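Local coordinates for protein aspartate aminotransferase, cytoplasmic (Schizosaccharomyces pombe 972h-, PDB 6JPK) that catalyses the reversible, pyridoxal-phosphate-dependent transfer of an amino group from L-aspartate to 2-oxoglutarate, yielding oxaloacetate and L-glutamate, and works as a homodimer, at residues Val216-Ile220 and Ala236-Phe240; Tyr374-Phe378 and His396-Phe401. The protein carries 1 engineered substitution. All coordinates share one frame; numbering follows the deposited sequence.

Interaction 1: residues Val216-Ile220 and Ala236-Phe240; sequences VVFDI and ALNEF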
loop_
_atom_site.group_PDB
_atom_site.type_symbol
_atom_site.label_atom_id
_atom_site.label_comp_id
_atom_site.label_asym_id
_atom_site.label_seq_id
_atom_site.Cartn_x
_atom_site.Cartn_y
_atom_site.Cartn_z
ATOM N N VAL A 216 5.552 -6.650 23.368
ATOM C CA VAL A 216 6.210 -5.402 22.973
ATOM C C VAL A 216 6.184 -5.243 21.454
ATOM O O VAL A 216 6.553 -6.171 20.713
ATOM C CB VAL A 216 7.652 -5.352 23.510
ATOM C CG1 VAL A 216 8.416 -4.195 22.879
ATOM C CG2 VAL A 216 7.636 -5.209 25.044
ATOM N N VAL A 217 5.747 -4.066 20.998
ATOM C CA VAL A 217 5.822 -3.632 19.604
ATOM C C VAL A 217 6.622 -2.329 19.573
ATOM O O VAL A 217 6.196 -1.326 20.156
ATOM C CB VAL A 217 4.429 -3.411 18.984
ATOM C CG1 VAL A 217 4.555 -2.978 17.521
ATOM C CG2 VAL A 217 3.556 -4.651 19.138
ATOM N N PHE A 218 7.787 -2.356 18.931
ATOM C CA PHE A 218 8.589 -1.154 18.725
ATOM C C PHE A 218 8.209 -0.491 17.410
ATOM O O PHE A 218 8.111 -1.156 16.376
ATOM C CB PHE A 218 10.084 -1.466 18.690
ATOM C CG PHE A 218 10.695 -1.731 20.034
ATOM C CD1 PHE A 218 10.979 -0.690 20.892
ATOM C CD2 PHE A 218 11.033 -3.024 20.411
ATOM C CE1 PHE A 218 11.568 -0.933 22.133
ATOM C CE2 PHE A 218 11.623 -3.281 21.649
ATOM C CZ PHE A 218 11.889 -2.232 22.510
ATOM N N ASP A 219 8.020 0.817 17.448
ATOM C CA ASP A 219 7.912 1.634 16.244
ATOM C C ASP A 219 9.236 2.370 16.070
ATOM O O ASP A 219 9.650 3.121 16.961
ATOM C CB ASP A 219 6.748 2.617 16.365
ATOM C CG ASP A 219 6.315 3.188 15.014
ATOM O OD1 ASP A 219 7.188 3.501 14.174
ATOM O OD2 ASP A 219 5.094 3.323 14.790
ATOM N N ILE A 220 9.931 2.132 14.956
ATOM C CA ILE A 220 11.219 2.779 14.707
ATOM C C ILE A 220 11.132 3.482 13.349
ATOM O O ILE A 220 11.426 2.907 12.294
ATOM C CB ILE A 220 12.407 1.809 14.795
ATOM C CG1 ILE A 220 13.727 2.552 14.585
ATOM C CG2 ILE A 220 12.272 0.603 13.859
ATOM C CD1 ILE A 220 14.917 1.859 15.243
ATOM N N ALA A 236 17.665 0.703 21.887
ATOM C CA ALA A 236 16.602 0.123 22.704
ATOM C C ALA A 236 16.146 -1.221 22.153
ATOM O O ALA A 236 15.910 -2.161 22.922
ATOM C CB ALA A 236 15.418 1.092 22.802
ATOM N N LEU A 237 15.998 -1.318 20.823
ATOM C CA LEU A 237 15.691 -2.579 20.157
ATOM C C LEU A 237 16.684 -3.664 20.523
ATOM O O LEU A 237 16.303 -4.794 20.850
ATOM C CB LEU A 237 15.724 -2.398 18.641
ATOM C CG LEU A 237 14.433 -2.262 17.876
ATOM C CD1 LEU A 237 13.699 -1.051 18.399
ATOM C CD2 LEU A 237 14.784 -2.121 16.401
ATOM N N ASN A 238 17.971 -3.354 20.399
ATOM C CA ASN A 238 18.989 -4.368 20.611
ATOM C C ASN A 238 19.147 -4.700 22.084
ATOM O O ASN A 238 19.531 -5.825 22.428
ATOM C CB ASN A 238 20.304 -3.905 19.987
ATOM C CG ASN A 238 20.275 -4.033 18.469
ATOM O OD1 ASN A 238 20.407 -5.132 17.925
ATOM N ND2 ASN A 238 20.051 -2.930 17.788
ATOM N N GLU A 239 18.849 -3.751 22.965
ATOM C CA GLU A 239 18.863 -4.082 24.386
ATOM C C GLU A 239 17.757 -5.074 24.717
ATOM O O GLU A 239 17.969 -6.022 25.488
ATOM C CB GLU A 239 18.724 -2.814 25.226
ATOM C CG GLU A 239 19.153 -2.995 26.679
ATOM C CD GLU A 239 20.662 -3.258 26.834
ATOM O OE1 GLU A 239 21.452 -3.032 25.874
ATOM O OE2 GLU A 239 21.058 -3.694 27.931
ATOM N N PHE A 240 16.576 -4.889 24.116
ATOM C CA PHE A 240 15.458 -5.776 24.402
ATOM C C PHE A 240 15.739 -7.198 23.936
ATOM O O PHE A 240 15.245 -8.152 24.551
ATOM C CB PHE A 240 14.170 -5.233 23.770
ATOM C CG PHE A 240 12.926 -5.926 24.254
ATOM C CD1 PHE A 240 12.417 -5.657 25.513
ATOM C CD2 PHE A 240 12.275 -6.855 23.459
ATOM C CE1 PHE A 240 11.277 -6.303 25.977
ATOM C CE2 PHE A 240 11.129 -7.508 23.915
ATOM C CZ PHE A 240 10.630 -7.234 25.174
#
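F218 and L237 meet where a methyl is laid on a ring: L237 CD1 stands over one face of the phenyl group, 3.9 Å from its centroid but displaced toward the rim, with F218 CG the nearest ring atom at 3.5 Å. This is a CH-pi contact, and leucine suits it because its branched end can reach back to the strand although its CB points to the side. The other branch, CD2, meets I220 CD1 at 4.1 Å, so one forked side chain serves two strand residues. The outer rim of the F218 ring faces F240, with CE2 3.8 Å from F240 CB. The two aromatics form an offset edge-to-face pair, the edge of F218 toward the face of F240, with planes at 74° and centroids 5.8 Å apart. F240 can lie there because its CG is anti to the backbone N (chi1 -168°), which carries the ring toward V216. V216 CG2 lies 3.6 Å from F240 CZ, while CG1 stands more distantly over a face of the ring. Small A236 lets the helix come close beside the tip of F218. Strand and helix run nearly antiparallel, their segment axes 156° apart in direction, and the side chains that meet between them are all apolar. Within the large mixed sheet, strand 215-220 pairs in parallel with strands 182-186 and 247-252. Helix 235-241, part of the beta-alpha-beta crossover from 215-220 to 247-252, lies against it beside helix 199-211, whose F206 makes an edge-to-face pair with F240 and also touches F218, while F247 adds another such ring.

Interaction 2: residues Tyr374-Phe378 and His396-Phe401; sequences YHLYF and HVAQAF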
loop_
_atom_site.group_PDB
_atom_site.type_symbol
_atom_site.label_atom_id
_atom_site.label_comp_id
_atom_site.label_asym_id
_atom_site.label_seq_id
_atom_site.Cartn_x
_atom_site.Cartn_y
_atom_site.Cartn_z
ATOM N N TYR A 374 2.622 36.639 14.774
ATOM C CA TYR A 374 3.870 36.329 14.083
ATOM C C TYR A 374 3.692 35.362 12.919
ATOM O O TYR A 374 4.691 34.984 12.289
ATOM C CB TYR A 374 4.900 35.776 15.083
ATOM C CG TYR A 374 5.339 36.827 16.086
ATOM C CD1 TYR A 374 4.577 37.098 17.221
ATOM C CD2 TYR A 374 6.507 37.569 15.883
ATOM C CE1 TYR A 374 4.967 38.075 18.139
ATOM C CE2 TYR A 374 6.907 38.555 16.795
ATOM C CZ TYR A 374 6.129 38.798 17.919
ATOM O OH TYR A 374 6.522 39.761 18.824
ATOM N N HIS A 375 2.454 34.950 12.621
ATOM C CA HIS A 375 2.138 34.136 11.448
ATOM C C HIS A 375 2.902 32.817 11.460
ATOM O O HIS A 375 3.349 32.330 10.417
ATOM C CB HIS A 375 2.403 34.931 10.168
ATOM C CG HIS A 375 1.797 36.296 10.212
ATOM N ND1 HIS A 375 0.477 36.528 9.892
ATOM C CD2 HIS A 375 2.295 37.479 10.641
ATOM C CE1 HIS A 375 0.204 37.811 10.068
ATOM N NE2 HIS A 375 1.290 38.410 10.525
ATOM N N LEU A 376 3.067 32.248 12.654
ATOM C CA LEU A 376 3.627 30.913 12.833
ATOM C C LEU A 376 2.488 29.919 12.944
ATOM O O LEU A 376 1.583 30.108 13.764
ATOM C CB LEU A 376 4.485 30.819 14.094
ATOM C CG LEU A 376 5.523 31.906 14.313
ATOM C CD1 LEU A 376 6.323 31.548 15.533
ATOM C CD2 LEU A 376 6.422 32.040 13.084
ATOM N N TYR A 377 2.560 28.845 12.155
ATOM C CA TYR A 377 1.493 27.854 12.063
ATOM C C TYR A 377 1.990 26.515 12.615
ATOM O O TYR A 377 2.850 25.865 12.013
ATOM C CB TYR A 377 1.006 27.753 10.614
ATOM C CG TYR A 377 0.216 28.998 10.248
ATOM C CD1 TYR A 377 0.857 30.186 9.861
ATOM C CD2 TYR A 377 -1.165 29.005 10.362
ATOM C CE1 TYR A 377 0.120 31.322 9.567
ATOM C CE2 TYR A 377 -1.898 30.115 10.070
ATOM C CZ TYR A 377 -1.263 31.269 9.683
ATOM O OH TYR A 377 -2.048 32.361 9.420
ATOM N N PHE A 378 1.464 26.124 13.776
ATOM C CA PHE A 378 1.809 24.850 14.404
ATOM C C PHE A 378 0.676 24.448 15.345
ATOM O O PHE A 378 -0.268 25.210 15.583
ATOM C CB PHE A 378 3.180 24.904 15.108
ATOM C CG PHE A 378 3.325 25.981 16.175
ATOM C CD1 PHE A 378 3.474 27.317 15.836
ATOM C CD2 PHE A 378 3.377 25.635 17.526
ATOM C CE1 PHE A 378 3.636 28.299 16.820
ATOM C CE2 PHE A 378 3.557 26.605 18.510
ATOM C CZ PHE A 378 3.682 27.939 18.161
ATOM N N HIS A 396 13.048 35.114 14.079
ATOM C CA HIS A 396 11.635 35.470 14.095
ATOM C C HIS A 396 10.839 34.529 15.004
ATOM O O HIS A 396 9.995 34.980 15.785
ATOM C CB HIS A 396 11.103 35.457 12.660
ATOM C CG HIS A 396 9.630 35.732 12.539
ATOM N ND1 HIS A 396 9.081 36.972 12.772
ATOM C CD2 HIS A 396 8.600 34.927 12.176
ATOM C CE1 HIS A 396 7.774 36.921 12.569
ATOM N NE2 HIS A 396 7.457 35.688 12.209
ATOM N N VAL A 397 11.126 33.223 14.951
ATOM C CA VAL A 397 10.411 32.254 15.786
ATOM C C VAL A 397 10.725 32.464 17.269
ATOM O O VAL A 397 9.821 32.461 18.120
ATOM C CB VAL A 397 10.740 30.817 15.342
ATOM C CG1 VAL A 397 10.157 29.784 16.343
ATOM C CG2 VAL A 397 10.216 30.577 13.930
ATOM N N ALA A 398 12.006 32.627 17.607
ATOM C CA ALA A 398 12.378 32.900 18.995
ATOM C C ALA A 398 11.707 34.168 19.520
ATOM O O ALA A 398 11.233 34.203 20.663
ATOM C CB ALA A 398 13.895 33.030 19.118
ATOM N N GLN A 399 11.674 35.221 18.707
ATOM C CA GLN A 399 11.055 36.468 19.143
ATOM C C GLN A 399 9.571 36.273 19.416
ATOM O O GLN A 399 9.034 36.835 20.377
ATOM C CB GLN A 399 11.268 37.555 18.089
ATOM C CG GLN A 399 12.715 38.024 17.943
ATOM C CD GLN A 399 13.101 39.089 18.959
ATOM O OE1 GLN A 399 12.238 39.701 19.602
ATOM N NE2 GLN A 399 14.406 39.322 19.107
ATOM N N ALA A 400 8.896 35.478 18.571
ATOM C CA ALA A 400 7.481 35.171 18.768
ATOM C C ALA A 400 7.254 34.433 20.075
ATOM O O ALA A 400 6.363 34.797 20.853
ATOM C CB ALA A 400 6.953 34.328 17.608
ATOM N N PHE A 401 8.024 33.361 20.307
ATOM C CA PHE A 401 7.893 32.596 21.541
ATOM C C PHE A 401 8.137 33.487 22.752
ATOM O O PHE A 401 7.373 33.459 23.727
ATOM C CB PHE A 401 8.865 31.409 21.552
ATOM C CG PHE A 401 8.489 30.272 20.612
ATOM C CD1 PHE A 401 7.477 30.409 19.676
ATOM C CD2 PHE A 401 9.150 29.057 20.690
ATOM C CE1 PHE A 401 7.141 29.364 18.818
ATOM C CE2 PHE A 401 8.822 28.001 19.831
ATOM C CZ PHE A 401 7.810 28.155 18.899
#
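Y374 and H396 make the polar link between these segments. H396 NE2 donates to Y374 O at 2.9 Å with an N-H...O angle of 157°, approaching in the carbonyl plane on a lone pair, and the oxygen lies close to the imidazole plane. H396 reaches it because its CG is anti to the backbone N (chi1 177°), which swings the ring across to the end of helix 364-374. The CH-pi contact is equally direct: A400 CA is centred over the Y374 ring, 3.6 Å from its centroid, and A400 CB lies 3.3 Å from Y374 CG. Alanine suits this place because its single methyl lets the flat ring lie close against the helix. H396 CE1 meets the same ring at its edge, 3.6 Å from Y374 CD2, while Y374 OH is hydrogen-bonded to H403 ND1 farther along helix 394-407. Replacing Y374 with an alanine would probably uncover A400 and leave H403 without its hydroxyl partner. The apolar contacts centre on L376, whose two methyls pack on different residues: CD1 lies 3.5 Å from A400 CB, and CD2 lies 3.7 Å from H396 CD2. Among the aromatics, F378 CZ comes 3.8 Å from F401 CE1, the two rings meeting obliquely. The chemistry thus changes along the contact, from an imidazole bond to aliphatic and aromatic packing. Because Y374 O belongs to the last turn of a helix, where carbonyls lack the next turn's N-H groups, H396 NE2 supplies a side-chain donor in their stead and so satisfies a helix-end carbonyl.

How the interactions relate
Interactions 1 and 2 lie on opposite sides of the chain's centre, their own centres 36 Å apart and their nearest atoms about 22 Å apart, so neither touches the other. Interaction 1 belongs to the large mixed sheet, which in aminotransferases of this family forms the core of the cofactor-binding domain; interaction 2 joins the last helix to a short strand, probably within the small domain. Both nevertheless approach the active site. The side chain of I220 is about 10 Å from that of K255, the probable cofactor lysine, and about 11 Å from that of N191. The side chain of F378 is about 6 Å from that of R383, which probably binds L-aspartate.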